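Serine-tRNA ligase (Naegleria fowleri, PDB 6BLJ) probably attaches serine to its cognate tRNA by way of a seryl-adenylate, and binds AMP in the active site of its class II catalytic domain. Local coordinates at residues Ile244-Phe249 against Tyr279-Ser284; Lys335-Val340 against Asn442-Ala447; Ala386-Leu391 against Ser409-Thr414; Arg405-Cys410 against Ser449-Cys454. All coordinates share one frame; numbering follows the deposited sequence. Where two conformers were deposited one is given.

Contact 1 (Ile244-Phe249 against Tyr279-Ser284); sequences IYTPFF and YLIATS
I281 reaches under the bend of T246-F248, and it does so with both its backbone and its side chain. Its N-H donates to F248 O at 2.9 Å, approaching from above the carbonyl plane. CG1 stands between the backbone N and the carbonyl carbon (chi1 67°), and from there an extended chain (chi2 174°) carries CD1 back toward the earlier residues of the bend. CD1 ends 3.4 Å from P247 O and 3.7 Å from T246 OG1, while CG2 lies 3.5 Å from F248 O. A branched aliphatic residue suits this place, since one branch follows the turning backbone and the other closes over the carbonyl. T246 answers with its hydroxyl, which donates to P247 O at 3.0 Å and keeps the polar group satisfied in a buried setting; its methyl CG2 faces CB of S284.

The helix, strand and proline sequence that ends in this bend is consistent with motif 1 of class II synthetases, the dimerisation element. Accordingly, I244 and Y245 pair with an antiparallel strand of the second subunit, and Q332 of that subunit bonds to F248 N and T246 O.

Past the bend, F249 and L280 form a non-hydrogen-bonded antiparallel pair. Their side chains lie side by side and point the same way, with L280 CD2 at the rim of the F249 ring, in its plane and 3.9 Å from CD1. Paired CA-H...O contacts, L280 CA to F248 O and F249 CA to Y279 O, both 3.4 Å, accompany this close approach of the backbones.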
# COMPACT_ATOMS: atom_id res chain seq x y z
N ILE A 244 -17.23 22.41 -13.85
CA ILE A 244 -15.85 22.57 -13.39
C ILE A 244 -15.07 21.30 -13.69
O ILE A 244 -15.45 20.20 -13.29
CB ILE A 244 -15.78 22.95 -11.89
CG1 ILE A 244 -14.33 23.14 -11.43
CG2 ILE A 244 -16.52 21.95 -10.98
CD1 ILE A 244 -14.23 23.77 -10.01
N TYR A 245 -13.95 21.46 -14.40
CA TYR A 245 -13.02 20.39 -14.73
C TYR A 245 -11.83 20.49 -13.77
O TYR A 245 -11.33 21.59 -13.54
CB TYR A 245 -12.58 20.54 -16.19
CG TYR A 245 -11.44 19.65 -16.65
CD1 TYR A 245 -11.69 18.41 -17.26
CD2 TYR A 245 -10.12 20.06 -16.51
CE1 TYR A 245 -10.64 17.60 -17.69
CE2 TYR A 245 -9.06 19.25 -16.92
CZ TYR A 245 -9.32 18.03 -17.52
OH TYR A 245 -8.25 17.26 -17.95
N THR A 246 -11.42 19.37 -13.19
CA THR A 246 -10.50 19.37 -12.06
C THR A 246 -9.14 18.75 -12.39
O THR A 246 -9.00 18.02 -13.38
CB THR A 246 -11.12 18.57 -10.90
OG1 THR A 246 -11.11 17.16 -11.21
CG2 THR A 246 -12.56 18.99 -10.66
N PRO A 247 -8.11 19.03 -11.58
CA PRO A 247 -6.94 18.15 -11.57
C PRO A 247 -7.38 16.73 -11.30
O PRO A 247 -8.31 16.49 -10.53
CB PRO A 247 -6.07 18.69 -10.42
CG PRO A 247 -6.51 20.15 -10.26
CD PRO A 247 -8.00 20.11 -10.57
N PHE A 248 -6.73 15.78 -11.96
CA PHE A 248 -6.91 14.37 -11.65
C PHE A 248 -5.88 13.88 -10.64
O PHE A 248 -5.96 12.71 -10.23
CB PHE A 248 -6.83 13.51 -12.94
CG PHE A 248 -7.87 13.85 -14.02
CD1 PHE A 248 -8.89 14.77 -13.80
CD2 PHE A 248 -7.81 13.22 -15.27
CE1 PHE A 248 -9.82 15.08 -14.82
CE2 PHE A 248 -8.75 13.52 -16.28
CZ PHE A 248 -9.75 14.45 -16.06
N PHE A 249 -4.91 14.73 -10.27
CA PHE A 249 -3.90 14.56 -9.22
C PHE A 249 -4.24 15.41 -8.02
O PHE A 249 -4.64 16.56 -8.18
CB PHE A 249 -2.51 15.14 -9.58
CG PHE A 249 -1.86 14.61 -10.78
CD1 PHE A 249 -2.07 13.33 -11.21
CD2 PHE A 249 -0.97 15.43 -11.47
CE1 PHE A 249 -1.41 12.86 -12.33
CE2 PHE A 249 -0.32 14.97 -12.58
CZ PHE A 249 -0.54 13.68 -13.02
N TYR A 279 -1.78 11.61 -5.32
CA TYR A 279 -2.76 10.55 -5.50
C TYR A 279 -3.60 10.86 -6.73
O TYR A 279 -3.98 12.01 -6.93
CB TYR A 279 -3.72 10.39 -4.31
CG TYR A 279 -3.15 9.87 -3.00
CD1 TYR A 279 -2.73 8.56 -2.89
CD2 TYR A 279 -3.13 10.67 -1.86
CE1 TYR A 279 -2.24 8.06 -1.69
CE2 TYR A 279 -2.65 10.18 -0.65
CZ TYR A 279 -2.20 8.89 -0.57
OH TYR A 279 -1.72 8.41 0.62
N LEU A 280 -3.96 9.83 -7.50
CA LEU A 280 -5.02 9.99 -8.49
C LEU A 280 -6.35 10.10 -7.77
O LEU A 280 -6.61 9.39 -6.79
CB LEU A 280 -5.05 8.80 -9.46
CG LEU A 280 -3.84 8.62 -10.39
CD1 LEU A 280 -3.96 7.34 -11.19
CD2 LEU A 280 -3.70 9.82 -11.33
N ILE A 281 -7.22 11.00 -8.24
CA ILE A 281 -8.49 11.18 -7.56
C ILE A 281 -9.43 10.02 -7.84
O ILE A 281 -9.43 9.43 -8.94
CB ILE A 281 -9.13 12.52 -7.96
CG1 ILE A 281 -9.55 12.53 -9.44
CG2 ILE A 281 -8.15 13.66 -7.61
CD1 ILE A 281 -10.35 13.85 -9.85
N ALA A 282 -10.24 9.66 -6.83
CA ALA A 282 -11.31 8.68 -6.96
C ALA A 282 -12.62 9.30 -7.43
O ALA A 282 -13.50 8.57 -7.90
CB ALA A 282 -11.54 7.96 -5.62
N THR A 283 -12.75 10.62 -7.37
CA THR A 283 -13.98 11.34 -7.68
C THR A 283 -13.65 12.83 -7.71
O THR A 283 -12.84 13.30 -6.91
CB THR A 283 -15.09 11.04 -6.65
OG1 THR A 283 -16.17 11.98 -6.79
CG2 THR A 283 -14.58 11.10 -5.19
N SER A 284 -14.30 13.58 -8.62
CA SER A 284 -14.05 15.02 -8.65
C SER A 284 -14.48 15.70 -7.36
O SER A 284 -14.10 16.85 -7.12
CB SER A 284 -14.77 15.69 -9.85
OG SER A 284 -16.18 15.49 -9.79

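Contact 2 (Lys335-Val340 against Asn442-Ala447); sequences KIEQFV and NSTLTA. With AMP (adenosine monophosphate), chain D.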
# COMPACT_ATOMS: atom_id res chain seq x y z
N LYS A 335 -16.93 10.54 -14.69
CA LYS A 335 -18.09 10.75 -13.84
C LYS A 335 -18.44 12.23 -13.79
O LYS A 335 -17.57 13.09 -13.60
CB LYS A 335 -17.86 10.19 -12.43
CG LYS A 335 -19.09 10.38 -11.50
CD LYS A 335 -19.00 9.56 -10.20
CE LYS A 335 -17.80 9.91 -9.31
NZ LYS A 335 -17.68 11.37 -9.02
N ILE A 336 -19.72 12.53 -13.97
CA ILE A 336 -20.26 13.87 -13.78
C ILE A 336 -20.90 13.91 -12.40
O ILE A 336 -21.76 13.07 -12.08
CB ILE A 336 -21.29 14.24 -14.86
CG1 ILE A 336 -20.71 13.99 -16.26
CG2 ILE A 336 -21.79 15.68 -14.65
CD1 ILE A 336 -19.45 14.73 -16.58
N GLU A 337 -20.48 14.87 -11.58
CA GLU A 337 -20.76 14.91 -10.15
C GLU A 337 -21.47 16.21 -9.79
O GLU A 337 -21.11 17.29 -10.30
CB GLU A 337 -19.43 14.78 -9.36
CG GLU A 337 -19.57 14.77 -7.84
CD GLU A 337 -19.99 13.41 -7.30
OE1 GLU A 337 -20.18 12.46 -8.10
OE2 GLU A 337 -20.12 13.29 -6.06
N GLN A 338 -22.51 16.11 -8.96
CA GLN A 338 -23.10 17.27 -8.30
C GLN A 338 -22.36 17.54 -7.00
O GLN A 338 -22.16 16.62 -6.20
CB GLN A 338 -24.58 17.07 -7.99
CG GLN A 338 -25.50 16.75 -9.16
CD GLN A 338 -26.93 16.50 -8.67
OE1 GLN A 338 -27.64 17.42 -8.32
NE2 GLN A 338 -27.33 15.23 -8.62
N PHE A 339 -21.97 18.79 -6.78
CA PHE A 339 -21.28 19.20 -5.55
C PHE A 339 -21.84 20.55 -5.12
O PHE A 339 -21.88 21.49 -5.92
CB PHE A 339 -19.76 19.29 -5.77
CG PHE A 339 -18.97 19.54 -4.50
CD1 PHE A 339 -18.86 20.83 -3.97
CD2 PHE A 339 -18.37 18.49 -3.84
CE1 PHE A 339 -18.15 21.05 -2.80
CE2 PHE A 339 -17.65 18.70 -2.67
CZ PHE A 339 -17.54 19.98 -2.14
N VAL A 340 -22.31 20.65 -3.87
CA VAL A 340 -22.97 21.87 -3.40
C VAL A 340 -22.45 22.28 -2.03
O VAL A 340 -22.31 21.44 -1.13
CB VAL A 340 -24.50 21.72 -3.35
CG1 VAL A 340 -25.16 23.06 -2.97
CG2 VAL A 340 -25.04 21.24 -4.71
N ASN A 442 -22.62 16.00 -1.83
CA ASN A 442 -22.25 15.53 -3.16
C ASN A 442 -23.21 14.44 -3.60
O ASN A 442 -23.76 13.70 -2.78
CB ASN A 442 -20.81 14.99 -3.21
CG ASN A 442 -20.65 13.70 -2.44
OD1 ASN A 442 -20.47 13.70 -1.23
ND2 ASN A 442 -20.73 12.58 -3.15
N SER A 443 -23.40 14.34 -4.91
CA SER A 443 -24.21 13.30 -5.52
C SER A 443 -23.73 13.02 -6.93
O SER A 443 -23.59 13.95 -7.73
CB SER A 443 -25.69 13.68 -5.56
OG SER A 443 -26.43 12.63 -6.16
N THR A 444 -23.51 11.75 -7.24
CA THR A 444 -23.34 11.35 -8.63
C THR A 444 -24.46 11.92 -9.49
O THR A 444 -25.63 11.92 -9.09
CB THR A 444 -23.40 9.83 -8.78
OG1 THR A 444 -22.74 9.20 -7.67
CG2 THR A 444 -22.79 9.41 -10.13
N LEU A 445 -24.11 12.41 -10.68
CA LEU A 445 -25.10 12.46 -11.74
C LEU A 445 -24.97 11.22 -12.62
O LEU A 445 -25.90 10.41 -12.67
CB LEU A 445 -24.98 13.73 -12.61
CG LEU A 445 -26.23 13.94 -13.49
CD1 LEU A 445 -27.45 14.34 -12.63
CD2 LEU A 445 -26.04 14.94 -14.59
N THR A 446 -23.83 11.04 -13.27
CA THR A 446 -23.62 9.81 -14.03
C THR A 446 -22.14 9.44 -14.08
O THR A 446 -21.29 10.26 -14.42
CB THR A 446 -24.21 9.94 -15.46
OG1 THR A 446 -23.97 8.74 -16.20
CG2 THR A 446 -23.61 11.12 -16.24
N ALA A 447 -21.86 8.19 -13.71
CA ALA A 447 -20.59 7.55 -14.00
C ALA A 447 -20.78 6.75 -15.29
O ALA A 447 -21.62 5.84 -15.33
CB ALA A 447 -20.18 6.65 -12.83
P AMP D . -19.12 6.15 -4.88
O1P AMP D . -18.44 4.88 -4.36
O2P AMP D . -18.34 7.40 -4.96
O3P AMP D . -20.43 6.33 -4.13
O5' AMP D . -19.54 5.81 -6.38
C5' AMP D . -20.34 6.70 -7.14
C4' AMP D . -20.78 6.05 -8.44
O4' AMP D . -19.64 5.87 -9.32
C3' AMP D . -21.35 4.65 -8.29
O3' AMP D . -22.72 4.66 -7.93
C2' AMP D . -21.09 4.03 -9.65
O2' AMP D . -22.07 4.47 -10.58
C1' AMP D . -19.75 4.66 -10.02
N9 AMP D . -18.59 3.80 -9.67
C8 AMP D . -18.04 3.64 -8.42
N7 AMP D . -17.01 2.82 -8.39
C5 AMP D . -16.87 2.42 -9.71
C6 AMP D . -15.96 1.55 -10.34
N6 AMP D . -14.94 0.94 -9.72
N1 AMP D . -16.12 1.34 -11.67
C2 AMP D . -17.10 1.98 -12.31
N3 AMP D . -18.00 2.84 -11.83
C4 AMP D . -17.84 3.01 -10.51
O HOH W 1 -20.57 10.28 -7.14
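Across the strands, N442 ND2 donates to E337 OE2 at 3.1 Å, meeting it nearly along the C-O axis with carboxylate and amide planes 21° apart. The other oxygen, E337 OE1, takes K335 NZ at 2.9 Å from above the carboxylate plane, a salt bridge within the strand; K335 NZ also bonds to T283. A glutamate bent at chi2 (80°) can thus serve a neighbour on its own strand and one on the next. The strands are antiparallel members of the large sheet of the class II catalytic domain, and a classic beta bulge interrupts them: L445 N (2.8 Å) and T446 N (3.1 Å) both donate to I336 O. Beyond the bulge the pairing is regular, Q338 N giving to S443 O and S443 N to Q338 O.

On the face away from the nucleotide, I336 lies alongside T446, pointing the same way, and packs its CG2 near L445 CB. Helices 220-238 and 348-366 close over this face, the latter also bonding the Q338 amide through N359 and M356. On the other face the T444 methyl crosses the K335 chain at about a right angle, CG2 lying 3.8 Å from CD. Small A447, the N-cap residue, lets the ribose approach: its CB lies 3.5 Å from C1' of AMP.

Contact 3 (Ala386-Leu391 against Ser409-Thr414); sequences AKKFDL and SCSNCT. With AMP (adenosine monophosphate), chain D.
K388 and S411 face each other on the nucleotide side of a beta hairpin, and next to them D390 faces S409. Here the packing is close. The K388 chain leaves with CG anti to the backbone N (chi1 -177°) and passes over S411, its CD 3.3 Å from S411 OG, before it bends at chi3 and chi4. The bend brings NZ back to D390 on its own strand, where it donates to OD1 at 2.8 Å, on the syn lone pair. CB of S409 is drawn in beneath this salt bridge, 3.5 Å from K388 NZ and 3.4 Å from D390 OD1, a place that suits a small side chain. Between these pairs F389 and C410 exchange backbone bonds, F389 N to C410 O and C410 N to F389 O, and turn their side chains to the other face, where the F389 ring meets F353 of helix 348-366 edge-to-face.

Toward 386 and 414 the contact is looser. K387 is partly exposed and fully extended, and its NZ leads away from the opposing strand to T157. A386 N still holds N412 O at 2.8 Å, but side chains touch little: A386 CB and T414 CG2 are 4.3 Å apart. The strand ends in an Asx turn, T414 N donating to N412 OD1.

At the tight end S409 OG donates to O3P of AMP at 2.6 Å. K388 NZ, 4.7 Å from the same O3P, is not bonded to it, yet its charge would be expected to favour the phosphate even when partly balanced by D390.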
# COMPACT_ATOMS: atom_id res chain seq x y z
N ALA A 386 -23.96 12.21 7.06
CA ALA A 386 -25.09 12.14 7.99
C ALA A 386 -26.26 11.33 7.43
O ALA A 386 -27.11 10.87 8.20
CB ALA A 386 -25.57 13.55 8.35
N LYS A 387 -26.32 11.15 6.11
CA LYS A 387 -27.38 10.45 5.42
C LYS A 387 -26.94 10.20 3.99
O LYS A 387 -26.27 11.04 3.39
CB LYS A 387 -28.70 11.25 5.43
CG LYS A 387 -29.86 10.53 4.72
CD LYS A 387 -31.15 11.36 4.77
CE LYS A 387 -32.32 10.59 4.15
NZ LYS A 387 -33.62 11.23 4.44
N LYS A 388 -27.36 9.06 3.43
CA LYS A 388 -26.99 8.71 2.06
C LYS A 388 -28.16 8.01 1.38
O LYS A 388 -28.72 7.05 1.92
CB LYS A 388 -25.74 7.82 2.04
CG LYS A 388 -25.21 7.45 0.65
CD LYS A 388 -23.74 7.05 0.73
CE LYS A 388 -23.56 5.57 0.55
NZ LYS A 388 -23.66 5.13 -0.88
N PHE A 389 -28.55 8.54 0.22
CA PHE A 389 -29.48 7.88 -0.69
C PHE A 389 -28.69 7.36 -1.89
O PHE A 389 -27.85 8.07 -2.44
CB PHE A 389 -30.57 8.84 -1.20
CG PHE A 389 -31.81 8.92 -0.33
CD1 PHE A 389 -31.87 8.28 0.89
CD2 PHE A 389 -32.91 9.65 -0.76
CE1 PHE A 389 -33.03 8.37 1.68
CE2 PHE A 389 -34.06 9.75 0.02
CZ PHE A 389 -34.12 9.11 1.24
N ASP A 390 -28.97 6.12 -2.29
CA ASP A 390 -28.47 5.63 -3.57
C ASP A 390 -29.62 5.49 -4.55
O ASP A 390 -30.77 5.26 -4.16
CB ASP A 390 -27.80 4.25 -3.44
CG ASP A 390 -26.45 4.30 -2.74
OD1 ASP A 390 -26.07 5.39 -2.24
OD2 ASP A 390 -25.78 3.25 -2.69
N LEU A 391 -29.30 5.66 -5.83
CA LEU A 391 -30.19 5.26 -6.92
C LEU A 391 -29.64 3.95 -7.47
O LEU A 391 -28.49 3.90 -7.92
CB LEU A 391 -30.26 6.29 -8.04
CG LEU A 391 -30.85 7.68 -7.83
CD1 LEU A 391 -31.03 8.36 -9.19
CD2 LEU A 391 -32.16 7.56 -7.12
N SER A 409 -24.80 7.66 -5.77
CA SER A 409 -24.86 7.89 -4.34
C SER A 409 -24.95 9.39 -4.09
O SER A 409 -24.30 10.19 -4.77
CB SER A 409 -23.64 7.28 -3.64
OG SER A 409 -22.47 7.93 -4.10
N CYS A 410 -25.76 9.76 -3.10
CA CYS A 410 -26.05 11.16 -2.76
C CYS A 410 -25.96 11.29 -1.25
O CYS A 410 -26.68 10.58 -0.54
CB CYS A 410 -27.44 11.55 -3.28
SG CYS A 410 -28.06 13.19 -2.81
N SER A 411 -25.08 12.17 -0.76
CA SER A 411 -24.80 12.27 0.67
C SER A 411 -24.85 13.71 1.14
O SER A 411 -24.34 14.62 0.46
CB SER A 411 -23.40 11.70 1.01
OG SER A 411 -23.28 10.35 0.60
N ASN A 412 -25.43 13.92 2.32
CA ASN A 412 -25.28 15.17 3.06
C ASN A 412 -24.22 14.95 4.14
O ASN A 412 -24.39 14.09 5.00
CB ASN A 412 -26.60 15.62 3.70
CG ASN A 412 -26.51 17.02 4.31
OD1 ASN A 412 -25.44 17.64 4.32
ND2 ASN A 412 -27.64 17.52 4.84
N CYS A 413 -23.12 15.70 4.05
CA CYS A 413 -22.04 15.59 5.03
C CYS A 413 -22.05 16.71 6.06
O CYS A 413 -21.11 16.81 6.86
CB CYS A 413 -20.69 15.56 4.32
SG CYS A 413 -20.48 14.10 3.24
N THR A 414 -23.12 17.52 6.09
CA THR A 414 -23.24 18.75 6.88
C THR A 414 -21.87 19.42 7.00
O THR A 414 -21.26 19.73 5.96
CB THR A 414 -23.92 18.49 8.24
OG1 THR A 414 -23.14 17.64 9.09
CG2 THR A 414 -25.29 17.87 8.02
P AMP D . -19.12 6.15 -4.88
O1P AMP D . -18.44 4.88 -4.36
O2P AMP D . -18.34 7.40 -4.96
O3P AMP D . -20.43 6.33 -4.13
O5' AMP D . -19.54 5.81 -6.38
C5' AMP D . -20.34 6.70 -7.14
C4' AMP D . -20.78 6.05 -8.44
O4' AMP D . -19.64 5.87 -9.32
C3' AMP D . -21.35 4.65 -8.29
O3' AMP D . -22.72 4.66 -7.93
C2' AMP D . -21.09 4.03 -9.65
O2' AMP D . -22.07 4.47 -10.58
C1' AMP D . -19.75 4.66 -10.02
N9 AMP D . -18.59 3.80 -9.67
C8 AMP D . -18.04 3.64 -8.42
N7 AMP D . -17.01 2.82 -8.39
C5 AMP D . -16.87 2.42 -9.71
C6 AMP D . -15.96 1.55 -10.34
N6 AMP D . -14.94 0.94 -9.72
N1 AMP D . -16.12 1.34 -11.67
C2 AMP D . -17.10 1.98 -12.31
N3 AMP D . -18.00 2.84 -11.83
C4 AMP D . -17.84 3.01 -10.51

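Contact 4 (Arg405-Cys410 against Ser449-Cys454); sequences RELVSC and SRTLCC. With AMP (adenosine monophosphate), chain D.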
# COMPACT_ATOMS: atom_id res chain seq x y z
N ARG A 405 -28.71 -2.47 -9.23
CA ARG A 405 -27.35 -2.12 -8.83
C ARG A 405 -27.19 -0.61 -8.77
O ARG A 405 -27.75 0.12 -9.60
CB ARG A 405 -26.32 -2.72 -9.80
CG ARG A 405 -26.35 -4.25 -9.91
CD ARG A 405 -26.02 -4.97 -8.61
NE ARG A 405 -24.67 -4.66 -8.10
CZ ARG A 405 -23.54 -5.26 -8.49
NH1 ARG A 405 -23.54 -6.22 -9.41
NH2 ARG A 405 -22.39 -4.89 -7.94
N GLU A 406 -26.37 -0.17 -7.81
CA GLU A 406 -26.17 1.26 -7.59
C GLU A 406 -25.54 1.93 -8.81
O GLU A 406 -24.56 1.43 -9.39
CB GLU A 406 -25.32 1.48 -6.34
CG GLU A 406 -23.85 1.11 -6.45
CD GLU A 406 -23.56 -0.39 -6.36
OE1 GLU A 406 -24.52 -1.19 -6.27
OE2 GLU A 406 -22.37 -0.76 -6.38
N LEU A 407 -26.12 3.05 -9.21
CA LEU A 407 -25.58 3.96 -10.22
C LEU A 407 -25.20 5.32 -9.63
O LEU A 407 -24.38 6.03 -10.23
CB LEU A 407 -26.61 4.24 -11.34
CG LEU A 407 -26.85 3.21 -12.43
CD1 LEU A 407 -27.65 3.85 -13.59
CD2 LEU A 407 -25.52 2.71 -12.91
N VAL A 408 -25.82 5.69 -8.51
CA VAL A 408 -25.74 7.03 -7.92
C VAL A 408 -25.67 6.88 -6.41
O VAL A 408 -26.39 6.06 -5.83
CB VAL A 408 -26.95 7.89 -8.32
CG1 VAL A 408 -27.07 9.13 -7.40
CG2 VAL A 408 -26.87 8.30 -9.78
N SER A 409 -24.80 7.66 -5.77
CA SER A 409 -24.86 7.89 -4.34
C SER A 409 -24.95 9.39 -4.09
O SER A 409 -24.30 10.19 -4.77
CB SER A 409 -23.64 7.28 -3.64
OG SER A 409 -22.47 7.93 -4.10
N CYS A 410 -25.76 9.76 -3.10
CA CYS A 410 -26.05 11.16 -2.76
C CYS A 410 -25.96 11.29 -1.25
O CYS A 410 -26.68 10.58 -0.54
CB CYS A 410 -27.44 11.55 -3.28
SG CYS A 410 -28.06 13.19 -2.81
N SER A 449 -19.27 4.65 -17.62
CA SER A 449 -19.09 3.25 -18.04
C SER A 449 -20.19 2.35 -17.46
O SER A 449 -20.75 1.51 -18.17
CB SER A 449 -17.69 2.75 -17.68
OG SER A 449 -17.54 2.37 -16.31
N ARG A 450 -20.55 2.55 -16.19
CA ARG A 450 -21.64 1.76 -15.61
C ARG A 450 -23.01 2.19 -16.15
O ARG A 450 -23.91 1.35 -16.29
CB ARG A 450 -21.62 1.86 -14.08
CG ARG A 450 -22.59 0.91 -13.35
CD ARG A 450 -22.43 0.96 -11.83
NE ARG A 450 -21.12 0.46 -11.41
CZ ARG A 450 -20.77 0.25 -10.15
NH1 ARG A 450 -21.66 0.47 -9.17
NH2 ARG A 450 -19.56 -0.22 -9.86
N THR A 451 -23.22 3.49 -16.42
CA THR A 451 -24.47 3.92 -17.05
C THR A 451 -24.58 3.34 -18.46
O THR A 451 -25.68 2.94 -18.88
CB THR A 451 -24.58 5.45 -17.04
OG1 THR A 451 -24.64 5.93 -15.69
CG2 THR A 451 -25.83 5.95 -17.78
N LEU A 452 -23.46 3.25 -19.20
CA LEU A 452 -23.48 2.60 -20.52
C LEU A 452 -23.87 1.13 -20.42
O LEU A 452 -24.62 0.62 -21.26
CB LEU A 452 -22.12 2.70 -21.22
CG LEU A 452 -21.60 4.01 -21.84
CD1 LEU A 452 -20.20 3.78 -22.42
CD2 LEU A 452 -22.57 4.57 -22.91
N CYS A 453 -23.34 0.41 -19.41
CA CYS A 453 -23.80 -0.96 -19.18
C CYS A 453 -25.32 -1.03 -18.99
O CYS A 453 -25.98 -1.94 -19.50
CB CYS A 453 -23.12 -1.53 -17.93
SG CYS A 453 -21.34 -1.77 -18.13
N CYS A 454 -25.87 -0.11 -18.20
CA CYS A 454 -27.30 -0.12 -17.93
C CYS A 454 -28.10 0.24 -19.18
O CYS A 454 -29.15 -0.35 -19.44
CB CYS A 454 -27.61 0.86 -16.79
SG CYS A 454 -29.29 0.73 -16.15
P AMP D . -19.12 6.15 -4.88
O1P AMP D . -18.44 4.88 -4.36
O2P AMP D . -18.34 7.40 -4.96
O3P AMP D . -20.43 6.33 -4.13
O5' AMP D . -19.54 5.81 -6.38
C5' AMP D . -20.34 6.70 -7.14
C4' AMP D . -20.78 6.05 -8.44
O4' AMP D . -19.64 5.87 -9.32
C3' AMP D . -21.35 4.65 -8.29
O3' AMP D . -22.72 4.66 -7.93
C2' AMP D . -21.09 4.03 -9.65
O2' AMP D . -22.07 4.47 -10.58
C1' AMP D . -19.75 4.66 -10.02
N9 AMP D . -18.59 3.80 -9.67
C8 AMP D . -18.04 3.64 -8.42
N7 AMP D . -17.01 2.82 -8.39
C5 AMP D . -16.87 2.42 -9.71
C6 AMP D . -15.96 1.55 -10.34
N6 AMP D . -14.94 0.94 -9.72
N1 AMP D . -16.12 1.34 -11.67
C2 AMP D . -17.10 1.98 -12.31
N3 AMP D . -18.00 2.84 -11.83
C4 AMP D . -17.84 3.01 -10.51
O HOH W 2 -24.08 6.52 -12.93
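R450 reaches from helix 448-458 to E406 on strand 404-412 and spreads its guanidinium beside the nucleotide. Strand 436-447 leads straight into this helix, an order consistent with motif 3 of class II synthetases, whose arginine lies against the adenosine moiety; strand 404-412 is the neighbour that R450 reaches. The R450 chain is extended as far as CD, CG being anti to the backbone N (chi1 -172°), and turns only at chi3; a long, planar cation suits a group that must span the gap and then lie flat. NH1 makes two bonds. The straighter goes to E406 O at 3.1 Å, with the carbonyl oxygen in the guanidinium plane at its edge. The other goes to E406 OE2, also at 3.1 Å, in the conformer described, one of two deposited; this salt bridge meets OE2 from above the carboxylate, whose plane stands 81° from that of the guanidinium.

AMP C2' lies over one guanidinium face, toward its rim, and NH2 comes 3.7 Å from AMP C4. F328 adds a cation-pi contact with its ring, and its backbone oxygen takes a bond from NE.

L407 and R450 slide past each other in opposite directions, L407 CD2 lying 3.5 Å from R450 CG, which shields the arginine's aliphatic stem. The other methyl, CD1, sits 4.4 Å from C454 SG. The strand bulges here, as L407 and V408 both face L391. T451 OG1, bonded chiefly to T446, also shares a water with L407 O, which accepts the ribose hydroxyl AMP O2' at 2.8 Å.

In the fold
All four contacts are largely buried, but only contact 1 lies at the subunit interface; no other chain touches the segments of the rest. Contacts 2, 3 and 4 form a continuous unit around AMP: strand 404-412 serves both 3 and 4 and lies next to strand 436-447 of contact 2, which runs on into the helix of contact 4. Contact 1 joins this unit where T283 and S284 meet K335 and E337. Its chemistry is mainly aliphatic and aromatic, whereas contacts 2 to 4 bring charged and hydroxyl groups toward the nucleotide, and the sheet faces turned from it mix polar and apolar residues. Contact 3 has partly exposed lysines at its margin; contacts 2 and 4 also have partly exposed polar residues, N442 and E406. Contact 4 alone packs a helix against a strand.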